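Local coordinates for protein dipeptidase (Streptococcus thermophilus, PDB 3PEB) that forms the N-terminal creatinase/prolidase domain of an M24B-family dipeptidase, the whole enzyme being probably a manganese-dependent hydrolase, at residues 13-18 / 49-54; 21-26 / 44-49; 102-107 / 123-128. All coordinates share one frame; numbering follows the deposited sequence. Where two conformers were deposited one is given.

Contact 1: 13-18 / 49-54; sequences FLNENK and VYENRE. With EDO (1,2-ethanediol), chain D.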
loop_
_atom_site.group_PDB
_atom_site.type_symbol
_atom_site.label_atom_id
_atom_site.label_comp_id
_atom_site.label_asym_id
_atom_site.label_seq_id
_atom_site.Cartn_x
_atom_site.Cartn_y
_atom_site.Cartn_z
ATOM N N PHE A 13 12.747 7.728 -1.886
ATOM C CA PHE A 13 11.931 8.593 -2.723
ATOM C C PHE A 13 10.909 9.373 -1.895
ATOM O O PHE A 13 10.755 10.586 -2.090
ATOM C CB PHE A 13 11.216 7.765 -3.791
ATOM C CG PHE A 13 10.204 8.550 -4.569
ATOM C CD1 PHE A 13 8.909 8.629 -4.141
ATOM C CD2 PHE A 13 10.580 9.264 -5.706
ATOM C CE1 PHE A 13 7.950 9.375 -4.876
ATOM C CE2 PHE A 13 9.647 10.008 -6.435
ATOM C CZ PHE A 13 8.331 10.067 -6.004
ATOM N N LEU A 14 10.233 8.685 -0.965
ATOM C CA LEU A 14 9.257 9.352 -0.098
ATOM C C LEU A 14 9.932 10.474 0.696
ATOM O O LEU A 14 9.434 11.628 0.765
ATOM C CB LEU A 14 8.581 8.357 0.855
ATOM C CG LEU A 14 7.665 7.303 0.232
ATOM C CD1 LEU A 14 7.183 6.272 1.301
ATOM C CD2 LEU A 14 6.482 8.076 -0.429
ATOM N N ASN A 15 11.076 10.135 1.279
ATOM C CA ASN A 15 11.807 11.060 2.103
ATOM C C ASN A 15 12.256 12.294 1.317
ATOM O O ASN A 15 12.089 13.392 1.782
ATOM C CB ASN A 15 12.999 10.328 2.753
ATOM C CG ASN A 15 13.848 11.243 3.597
ATOM O OD1 ASN A 15 14.892 11.677 3.152
ATOM N ND2 ASN A 15 13.373 11.587 4.787
ATOM N N GLU A 16 12.820 12.098 0.129
ATOM C CA GLU A 16 13.193 13.205 -0.764
ATOM C C GLU A 16 12.004 14.153 -1.057
ATOM O O GLU A 16 12.188 15.356 -1.248
ATOM C CB GLU A 16 13.618 12.664 -2.122
ATOM C CG GLU A 16 14.995 12.114 -2.281
ATOM C CD GLU A 16 15.295 11.872 -3.775
ATOM O OE1 GLU A 16 14.625 10.994 -4.399
ATOM O OE2 GLU A 16 16.155 12.580 -4.322
ATOM N N ASN A 17 10.801 13.587 -1.115
ATOM C CA ASN A 17 9.592 14.317 -1.522
ATOM C C ASN A 17 8.670 14.692 -0.357
ATOM O O ASN A 17 7.519 15.086 -0.574
ATOM C CB ASN A 17 8.860 13.501 -2.595
ATOM C CG ASN A 17 9.619 13.474 -3.910
ATOM O OD1 ASN A 17 9.630 14.465 -4.625
ATOM N ND2 ASN A 17 10.305 12.363 -4.208
ATOM N N LYS A 18 9.192 14.578 0.869
ATOM C CA LYS A 18 8.492 15.001 2.102
ATOM C C LYS A 18 7.158 14.299 2.321
ATOM O O LYS A 18 6.186 14.861 2.841
ATOM C CB LYS A 18 8.366 16.519 2.136
ATOM C CG LYS A 18 9.742 17.196 2.123
ATOM C CD LYS A 18 9.660 18.677 2.472
ATOM C CE LYS A 18 10.840 19.467 1.892
ATOM N NZ LYS A 18 12.162 18.760 2.012
ATOM N N VAL A 49 3.725 1.427 2.388
ATOM C CA VAL A 49 5.130 1.604 2.599
ATOM C C VAL A 49 5.352 2.956 3.272
ATOM O O VAL A 49 5.385 4.000 2.628
ATOM C CB VAL A 49 5.984 1.489 1.290
ATOM C CG1 VAL A 49 7.477 1.502 1.664
ATOM C CG2 VAL A 49 5.620 0.209 0.505
ATOM N N TYR A 50 5.467 2.919 4.587
ATOM C CA TYR A 50 5.798 4.106 5.358
ATOM C C TYR A 50 7.239 4.567 5.187
ATOM O O TYR A 50 8.173 3.765 5.017
ATOM C CB TYR A 50 5.518 3.882 6.825
ATOM C CG TYR A 50 4.047 3.847 7.193
ATOM C CD1 TYR A 50 3.319 5.025 7.369
ATOM C CD2 TYR A 50 3.381 2.634 7.370
ATOM C CE1 TYR A 50 1.993 5.004 7.713
ATOM C CE2 TYR A 50 2.059 2.592 7.736
ATOM C CZ TYR A 50 1.351 3.781 7.882
ATOM O OH TYR A 50 0.046 3.759 8.272
ATOM N N GLU A 51 7.419 5.880 5.285
ATOM C CA GLU A 51 8.721 6.498 5.180
ATOM C C GLU A 51 9.629 6.071 6.354
ATOM O O GLU A 51 10.815 5.770 6.144
ATOM C CB GLU A 51 8.549 8.005 5.187
ATOM C CG GLU A 51 9.828 8.810 5.090
ATOM C CD GLU A 51 9.631 10.276 5.421
ATOM O OE1 GLU A 51 8.631 10.656 6.063
ATOM O OE2 GLU A 51 10.510 11.055 5.067
ATOM N N ASN A 52 9.072 6.053 7.574
ATOM C CA ASN A 52 9.870 5.760 8.780
ATOM C C ASN A 52 9.147 4.819 9.750
ATOM O O ASN A 52 9.253 4.986 10.946
ATOM C CB ASN A 52 10.295 7.051 9.498
ATOM C CG ASN A 52 11.411 6.834 10.497
ATOM O OD1 ASN A 52 12.412 6.185 10.180
ATOM N ND2 ASN A 52 11.294 7.426 11.702
ATOM N N ARG A 53 8.429 3.830 9.208
ATOM C CA ARG A 53 7.870 2.724 9.975
ATOM C C ARG A 53 7.967 1.487 9.079
ATOM O O ARG A 53 8.126 1.616 7.872
ATOM C CB ARG A 53 6.373 2.918 10.273
ATOM C CG ARG A 53 5.957 4.182 10.972
ATOM C CD ARG A 53 4.458 4.401 10.901
ATOM N NE ARG A 53 4.051 5.595 11.639
ATOM C CZ ARG A 53 3.615 5.611 12.895
ATOM N NH1 ARG A 53 3.484 4.490 13.585
ATOM N NH2 ARG A 53 3.288 6.764 13.453
ATOM N N GLU A 54 7.829 0.310 9.673
ATOM C CA GLU A 54 7.756 -0.906 8.877
ATOM C C GLU A 54 6.510 -0.865 7.986
ATOM O O GLU A 54 5.500 -0.238 8.322
ATOM C CB GLU A 54 7.787 -2.165 9.739
ATOM C CG GLU A 54 6.584 -2.376 10.634
ATOM C CD GLU A 54 6.653 -3.681 11.397
ATOM O OE1 GLU A 54 5.896 -3.827 12.367
ATOM O OE2 GLU A 54 7.449 -4.568 11.018
HETATM C C1 EDO D . 1.390 6.322 17.377
HETATM O O1 EDO D . 2.077 6.778 16.204
HETATM C C2 EDO D . 1.489 4.802 17.427
HETATM O O2 EDO D . 2.342 4.376 16.362
#
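Leu-14 and Asn-15, in the last turn of helix 6-16, meet Glu-51, where the chain turns away from the end of strand 46-50, in a helix-on-sheet contact of the creatinase/prolidase N-terminal domain. The backbones come closest at Leu-14 and Glu-51, with 6.0 Å between their CA atoms. The polar part is a single hydrogen bond: Asn-15 ND2 donates to Glu-51 OE2 over 2.9 Å with an angle of 152° at the hydrogen. The donor reaches OE2 on its anti side, tilted out of the carboxylate plane, and the amide and carboxylate planes are turned 47° against each other. Both side chains have CG anti to the backbone N, and beyond CG that of Glu-51 runs on extended, which carries OE2 across to the helix.

The apolar part belongs to Leu-14. Its CG lies beside the backbone N (chi1 -67°), and the CD1 branch ends against the strand backbone, 3.2 Å from Val-49 O and 4.0 Å from Glu-51 N. Val-49 O also accepts the backbone hydrogen bond of Ala-22 N, and Leu-7, Ile-10 and Arg-11 of the same helix pack on the Val-49 side chain.

A further set of hydrogen bonds, within 13-18 and to Ser-19, ends the helix. Lys-18, with positive phi, is the C-prime residue of a Schellman motif in which Ser-19 N returns to Leu-14 O and Lys-18 N to Asn-15 O. Asn-17 ND2 sits over one face of the Phe-13 ring, toward its rim, and donates to Phe-13 O at 2.8 Å.

Contact 2: 21-26 / 44-49; sequences LAIVSD and QMFLFV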
loop_
_atom_site.group_PDB
_atom_site.type_symbol
_atom_site.label_atom_id
_atom_site.label_comp_id
_atom_site.label_asym_id
_atom_site.label_seq_id
_atom_site.Cartn_x
_atom_site.Cartn_y
_atom_site.Cartn_z
ATOM N N LEU A 21 4.264 8.327 3.363
ATOM C CA LEU A 21 3.638 7.073 2.995
ATOM C C LEU A 21 3.444 6.900 1.500
ATOM O O LEU A 21 2.969 7.834 0.812
ATOM C CB LEU A 21 2.262 6.963 3.669
ATOM C CG LEU A 21 1.386 5.726 3.322
ATOM C CD1 LEU A 21 1.964 4.404 3.847
ATOM C CD2 LEU A 21 -0.041 5.919 3.892
ATOM N N ALA A 22 3.789 5.710 1.000
ATOM C CA ALA A 22 3.345 5.274 -0.333
ATOM C C ALA A 22 2.276 4.191 -0.169
ATOM O O ALA A 22 2.446 3.237 0.601
ATOM C CB ALA A 22 4.523 4.707 -1.200
ATOM N N ILE A 23 1.208 4.313 -0.950
ATOM C CA ILE A 23 0.165 3.289 -1.000
ATOM C C ILE A 23 0.256 2.647 -2.365
ATOM O O ILE A 23 -0.054 3.275 -3.381
ATOM C CB ILE A 23 -1.266 3.876 -0.784
ATOM C CG1 ILE A 23 -1.340 4.590 0.562
ATOM C CG2 ILE A 23 -2.334 2.733 -0.868
ATOM C CD1 ILE A 23 -2.705 5.290 0.847
ATOM N N VAL A 24 0.692 1.391 -2.379
ATOM C CA VAL A 24 0.916 0.634 -3.592
ATOM C C VAL A 24 -0.291 -0.273 -3.790
ATOM O O VAL A 24 -0.652 -1.037 -2.891
ATOM C CB VAL A 24 2.242 -0.179 -3.491
ATOM C CG1 VAL A 24 2.461 -1.085 -4.727
ATOM C CG2 VAL A 24 3.445 0.782 -3.340
ATOM N N SER A 25 -0.915 -0.164 -4.964
ATOM C CA SER A 25 -2.124 -0.886 -5.272
ATOM C C SER A 25 -2.022 -1.853 -6.445
ATOM O O SER A 25 -2.825 -2.791 -6.521
ATOM C CB SER A 25 -3.271 0.096 -5.568
ATOM O OG SER A 25 -2.923 0.975 -6.607
ATOM N N ASP A 26 -1.091 -1.628 -7.368
ATOM C CA ASP A 26 -0.984 -2.448 -8.558
ATOM C C ASP A 26 -0.373 -3.770 -8.137
ATOM O O ASP A 26 0.721 -3.778 -7.557
ATOM C CB ASP A 26 -0.081 -1.739 -9.596
ATOM C CG ASP A 26 -0.047 -2.450 -10.920
ATOM O OD1 ASP A 26 -0.362 -3.661 -10.981
ATOM O OD2 ASP A 26 0.239 -1.774 -11.925
ATOM N N GLN A 44 -10.074 -5.591 -2.165
ATOM C CA GLN A 44 -9.028 -4.620 -1.829
ATOM C C GLN A 44 -7.696 -5.291 -1.432
ATOM O O GLN A 44 -7.681 -6.241 -0.645
ATOM C CB GLN A 44 -9.472 -3.733 -0.692
ATOM C CG GLN A 44 -10.744 -2.941 -0.948
ATOM C CD GLN A 44 -10.776 -2.228 -2.277
ATOM O OE1 GLN A 44 -9.790 -1.605 -2.691
ATOM N NE2 GLN A 44 -11.941 -2.247 -2.924
HETATM N N MSE A 45 -6.599 -4.790 -2.002
HETATM C CA MSE A 45 -5.231 -5.080 -1.552
HETATM C C MSE A 45 -4.464 -3.776 -1.644
HETATM O O MSE A 45 -4.508 -3.108 -2.675
HETATM C CB MSE A 45 -4.543 -6.111 -2.435
HETATM C CG MSE A 45 -3.119 -6.371 -2.024
HETATM SE SE MSE A 45 -2.142 -7.773 -2.944
HETATM C CE MSE A 45 -2.009 -6.935 -4.714
ATOM N N PHE A 46 -3.750 -3.440 -0.574
ATOM C CA PHE A 46 -2.866 -2.270 -0.546
ATOM C C PHE A 46 -1.614 -2.615 0.252
ATOM O O PHE A 46 -1.709 -3.178 1.342
ATOM C CB PHE A 46 -3.519 -1.078 0.138
ATOM C CG PHE A 46 -4.741 -0.561 -0.556
ATOM C CD1 PHE A 46 -4.650 0.123 -1.741
ATOM C CD2 PHE A 46 -6.005 -0.757 0.002
ATOM C CE1 PHE A 46 -5.808 0.608 -2.383
ATOM C CE2 PHE A 46 -7.162 -0.266 -0.630
ATOM C CZ PHE A 46 -7.043 0.394 -1.836
ATOM N N LEU A 47 -0.455 -2.246 -0.293
ATOM C CA LEU A 47 0.791 -2.292 0.451
ATOM C C LEU A 47 1.094 -0.879 0.901
ATOM O O LEU A 47 1.243 0.042 0.075
ATOM C CB LEU A 47 1.917 -2.847 -0.411
ATOM C CG LEU A 47 3.340 -2.793 0.172
ATOM C CD1 LEU A 47 3.470 -3.839 1.279
ATOM C CD2 LEU A 47 4.365 -3.013 -0.967
ATOM N N PHE A 48 1.218 -0.727 2.211
ATOM C CA PHE A 48 1.487 0.575 2.840
ATOM C C PHE A 48 2.969 0.655 3.181
ATOM O O PHE A 48 3.436 -0.020 4.100
ATOM C CB PHE A 48 0.607 0.730 4.098
ATOM C CG PHE A 48 -0.851 0.708 3.811
ATOM C CD1 PHE A 48 -1.473 1.820 3.274
ATOM C CD2 PHE A 48 -1.625 -0.438 4.063
ATOM C CE1 PHE A 48 -2.842 1.813 2.968
ATOM C CE2 PHE A 48 -3.000 -0.463 3.755
ATOM C CZ PHE A 48 -3.623 0.634 3.232
ATOM N N VAL A 49 3.725 1.427 2.388
ATOM C CA VAL A 49 5.130 1.604 2.599
ATOM C C VAL A 49 5.352 2.956 3.272
ATOM O O VAL A 49 5.385 4.000 2.628
ATOM C CB VAL A 49 5.984 1.489 1.290
ATOM C CG1 VAL A 49 7.477 1.502 1.664
ATOM C CG2 VAL A 49 5.620 0.209 0.505
HETATM O O HOH W 1 -4.752 -4.030 -5.350
#
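Ile-23 and Phe-48 both hold their gamma branch beside the backbone N (Ile-23 CG1 at chi1 -58°, Phe-48 CG at -62°), which lays the two side chains side by side, pointing the same way. They form the non-hydrogen-bonded pair in an antiparallel ladder between strands 21-24 and 46-50, at the middle of the domain's mixed sheet. The strand axes run 4.7 Å apart at 163°. Hydrogen-bonded pairs flank the Ile-23/Phe-48 pair: Ala-22 with Val-49, and Val-24 with Leu-47. Each exchanges two N-H...O bonds; Ala-22 N to Val-49 O measures 2.8 Å, with the donor tilted from the carbonyl plane, whereas both bonds of the Val-24 pair lie in it.

On the face of Ile-23 and Phe-48, the Ile-23 CG1 branch touches Phe-48 CD1 at 3.9 Å, while Ile-23 CG2 lies 3.6 Å from Phe-46 CD1, both approaches being oblique to the rings. Leu-21 CD1 comes to the edge of the Phe-48 ring, near its plane. Ile-88 of helix 84-91 packs on both phenylalanines. The other face carries Ala-22, Val-24, Leu-47 and Val-49, where Val-24 CB lies 4.1 Å from Leu-47 CB and helix 27-34 packs on Val-24.

Beyond the Val-24/Leu-47 pair the ladder ends although Ser-25 and Phe-46 are still adjacent, and a water bridges the backbones, 2.6 Å from Ser-25 O and 2.8 Å from Met-45 O.

Contact 3: 102-107 / 123-128; sequences AEFDNL and FENLTP. With EDO (1,2-ethanediol), chain E; EDO (1,2-ethanediol), chain J.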
loop_
_atom_site.group_PDB
_atom_site.type_symbol
_atom_site.label_atom_id
_atom_site.label_comp_id
_atom_site.label_asym_id
_atom_site.label_seq_id
_atom_site.Cartn_x
_atom_site.Cartn_y
_atom_site.Cartn_z
ATOM N N ALA A 102 0.549 7.593 -4.321
ATOM C CA ALA A 102 -0.259 6.456 -4.755
ATOM C C ALA A 102 -0.146 6.300 -6.264
ATOM O O ALA A 102 0.298 7.218 -6.973
ATOM C CB ALA A 102 -1.737 6.618 -4.306
ATOM N N GLU A 103 -0.500 5.120 -6.766
ATOM C CA GLU A 103 -0.290 4.833 -8.179
ATOM C C GLU A 103 -1.524 5.260 -8.982
ATOM O O GLU A 103 -2.464 4.485 -9.108
ATOM C CB GLU A 103 -0.024 3.352 -8.399
ATOM C CG GLU A 103 1.224 2.824 -7.679
ATOM C CD GLU A 103 1.398 1.341 -7.880
ATOM O OE1 GLU A 103 0.790 0.586 -7.082
ATOM O OE2 GLU A 103 2.106 0.934 -8.851
ATOM N N PHE A 104 -1.476 6.457 -9.546
ATOM C CA PHE A 104 -2.656 7.054 -10.200
ATOM C C PHE A 104 -3.056 6.332 -11.478
ATOM O O PHE A 104 -4.213 6.418 -11.870
ATOM C CB PHE A 104 -2.436 8.524 -10.526
ATOM C CG PHE A 104 -2.481 9.468 -9.325
ATOM C CD1 PHE A 104 -2.558 9.019 -8.011
ATOM C CD2 PHE A 104 -2.432 10.845 -9.552
ATOM C CE1 PHE A 104 -2.586 9.934 -6.955
ATOM C CE2 PHE A 104 -2.450 11.742 -8.511
ATOM C CZ PHE A 104 -2.502 11.293 -7.213
ATOM N N ASP A 105 -2.123 5.643 -12.144
ATOM C CA ASP A 105 -2.476 4.889 -13.336
ATOM C C ASP A 105 -3.196 3.588 -12.974
ATOM O O ASP A 105 -3.879 3.015 -13.815
ATOM C CB ASP A 105 -1.242 4.580 -14.218
ATOM C CG ASP A 105 -0.773 5.762 -15.059
ATOM O OD1 ASP A 105 -1.201 6.929 -14.871
ATOM O OD2 ASP A 105 0.084 5.512 -15.939
ATOM N N ASN A 106 -3.095 3.130 -11.734
ATOM C CA ASN A 106 -3.677 1.868 -11.326
ATOM C C ASN A 106 -4.985 2.032 -10.543
ATOM O O ASN A 106 -5.935 1.297 -10.777
ATOM C CB ASN A 106 -2.708 1.033 -10.468
ATOM C CG ASN A 106 -3.352 -0.245 -9.931
ATOM O OD1 ASN A 106 -3.713 -0.332 -8.757
ATOM N ND2 ASN A 106 -3.549 -1.234 -10.826
ATOM N N LEU A 107 -5.002 2.944 -9.585
ATOM C CA LEU A 107 -6.171 3.171 -8.745
ATOM C C LEU A 107 -7.337 3.678 -9.557
ATOM O O LEU A 107 -7.195 4.617 -10.327
ATOM C CB LEU A 107 -5.933 4.238 -7.691
ATOM C CG LEU A 107 -5.193 3.961 -6.438
ATOM C CD1 LEU A 107 -5.136 5.302 -5.653
ATOM C CD2 LEU A 107 -5.783 2.783 -5.596
ATOM N N PHE A 123 -2.736 13.708 -1.976
ATOM C CA PHE A 123 -2.190 12.614 -2.740
ATOM C C PHE A 123 -1.395 13.110 -3.952
ATOM O O PHE A 123 -1.792 14.057 -4.656
ATOM C CB PHE A 123 -3.294 11.669 -3.204
ATOM C CG PHE A 123 -3.841 10.778 -2.123
ATOM C CD1 PHE A 123 -4.746 11.258 -1.190
ATOM C CD2 PHE A 123 -3.499 9.442 -2.092
ATOM C CE1 PHE A 123 -5.270 10.411 -0.208
ATOM C CE2 PHE A 123 -4.022 8.579 -1.111
ATOM C CZ PHE A 123 -4.892 9.073 -0.170
ATOM N N GLU A 124 -0.294 12.422 -4.206
ATOM C CA GLU A 124 0.593 12.673 -5.332
ATOM C C GLU A 124 0.847 11.361 -6.043
ATOM O O GLU A 124 0.644 10.301 -5.467
ATOM C CB GLU A 124 1.930 13.253 -4.873
ATOM C CG GLU A 124 1.849 14.643 -4.216
ATOM C CD GLU A 124 1.485 15.766 -5.176
ATOM O OE1 GLU A 124 1.514 15.558 -6.415
ATOM O OE2 GLU A 124 1.167 16.874 -4.677
ATOM N N ASN A 125 1.287 11.445 -7.296
ATOM C CA ASN A 125 1.391 10.283 -8.184
ATOM C C ASN A 125 2.760 9.560 -8.093
ATOM O O ASN A 125 3.783 10.139 -8.389
ATOM C CB ASN A 125 1.181 10.730 -9.621
ATOM C CG ASN A 125 0.976 9.586 -10.575
ATOM O OD1 ASN A 125 0.845 8.424 -10.170
ATOM N ND2 ASN A 125 0.875 9.923 -11.878
ATOM N N LEU A 126 2.717 8.299 -7.691
ATOM C CA LEU A 126 3.871 7.397 -7.571
ATOM C C LEU A 126 4.198 6.672 -8.859
ATOM O O LEU A 126 5.287 6.100 -8.988
ATOM C CB LEU A 126 3.574 6.336 -6.516
ATOM C CG LEU A 126 4.736 5.455 -6.013
ATOM C CD1 LEU A 126 5.818 6.314 -5.329
ATOM C CD2 LEU A 126 4.159 4.410 -5.063
ATOM N N THR A 127 3.274 6.666 -9.825
ATOM C CA THR A 127 3.445 5.822 -10.994
ATOM C C THR A 127 4.731 6.119 -11.782
ATOM O O THR A 127 5.428 5.187 -12.209
ATOM C CB THR A 127 2.168 5.844 -11.916
ATOM O OG1 THR A 127 1.112 5.100 -11.291
ATOM C CG2 THR A 127 2.496 5.197 -13.273
ATOM N N PRO A 128 5.063 7.404 -11.990
ATOM C CA PRO A 128 6.296 7.699 -12.719
ATOM C C PRO A 128 7.556 7.115 -12.045
ATOM O O PRO A 128 8.410 6.531 -12.722
ATOM C CB PRO A 128 6.326 9.227 -12.743
ATOM C CG PRO A 128 4.862 9.619 -12.744
ATOM C CD PRO A 128 4.249 8.620 -11.781
HETATM C C1 EDO E . -7.604 1.470 -13.531
HETATM O O1 EDO E . -6.748 0.353 -13.275
HETATM C C2 EDO E . -9.055 1.124 -13.230
HETATM O O2 EDO E . -9.697 0.565 -14.380
HETATM C C1 EDO J . -6.315 15.402 -3.561
HETATM O O1 EDO J . -5.159 14.888 -2.897
HETATM C C2 EDO J . -7.436 15.516 -2.534
HETATM O O2 EDO J . -7.004 14.992 -1.264
HETATM O O HOH W 2 2.285 2.432 -11.100
HETATM O O HOH W 3 0.949 8.493 -14.289
#
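A parallel bridge and an asparagine cap join the end of strand 96-102 to the edge strand 122-125 and the start of helix 127-133. Ala-102 straddles Asn-125: Ala-102 N donates to Glu-124 O at 2.9 Å, and Leu-126 N to Ala-102 O at 2.7 Å.

Past this bridge the Asn-125 side chain takes over. Its CG is anti to the backbone N (chi1 -168°), and OD1 accepts Phe-104 N at 3.1 Å and the capping bond from Thr-127 N at 3.0 Å. These donors come from opposite faces of the amide plane, clamping the carbonyl oxygen between the loop and the helix start. The amide plane is nearly parallel to the Phe-104 ring (9°) but displaced toward its CB end, while Asn-125 CB makes a CH-pi contact over the ring face, 3.9 Å from the Phe-104 centroid. Thr-127 OG1 accepts a weak bond from Asp-105 N, and Thr-127 CG2 rests 3.6 Å from Asp-105 OD2. Two waters extend the link, one bridging Glu-103 OE2 and Thr-127 OG1, the other joining Asp-105 OD1 to Asn-125 ND2.

Glu-103 OE2 also hydrogen-bonds Thr-29 OG1 of helix 27-34, and Glu-103 OE1 takes the backbone N of Ser-25 and Asp-26. Ala-102 CB touches Phe-123 at its ring edge; that ring packs edge-to-face with Phe-112 of helix 109-118, while Leu-126 lies against Ala-22 and Val-24 of strand 21-24.

From the N terminus, helix 6-16 leads directly into strand 21-24, and strand 46-50 then closes both early loops: contact 2 is nested within the loop closed by contact 1, and Val-49 belongs to both. Leu-14 CD1 packs 3.5 Å from Ala-22 N where the two meet. Contact 3 follows in series, its loop including helix 109-118. It joins the end of strand 96-102 to the outermost strand 122-125 and the start of helix 127-133, on the side of strand 21-24 away from strand 46-50. Ser-25 N lies 2.8 Å from Glu-103 OE1, a probable hydrogen bond between contacts 2 and 3, while Phe-13 CE1 touches Leu-126 CD1 between contacts 1 and 3.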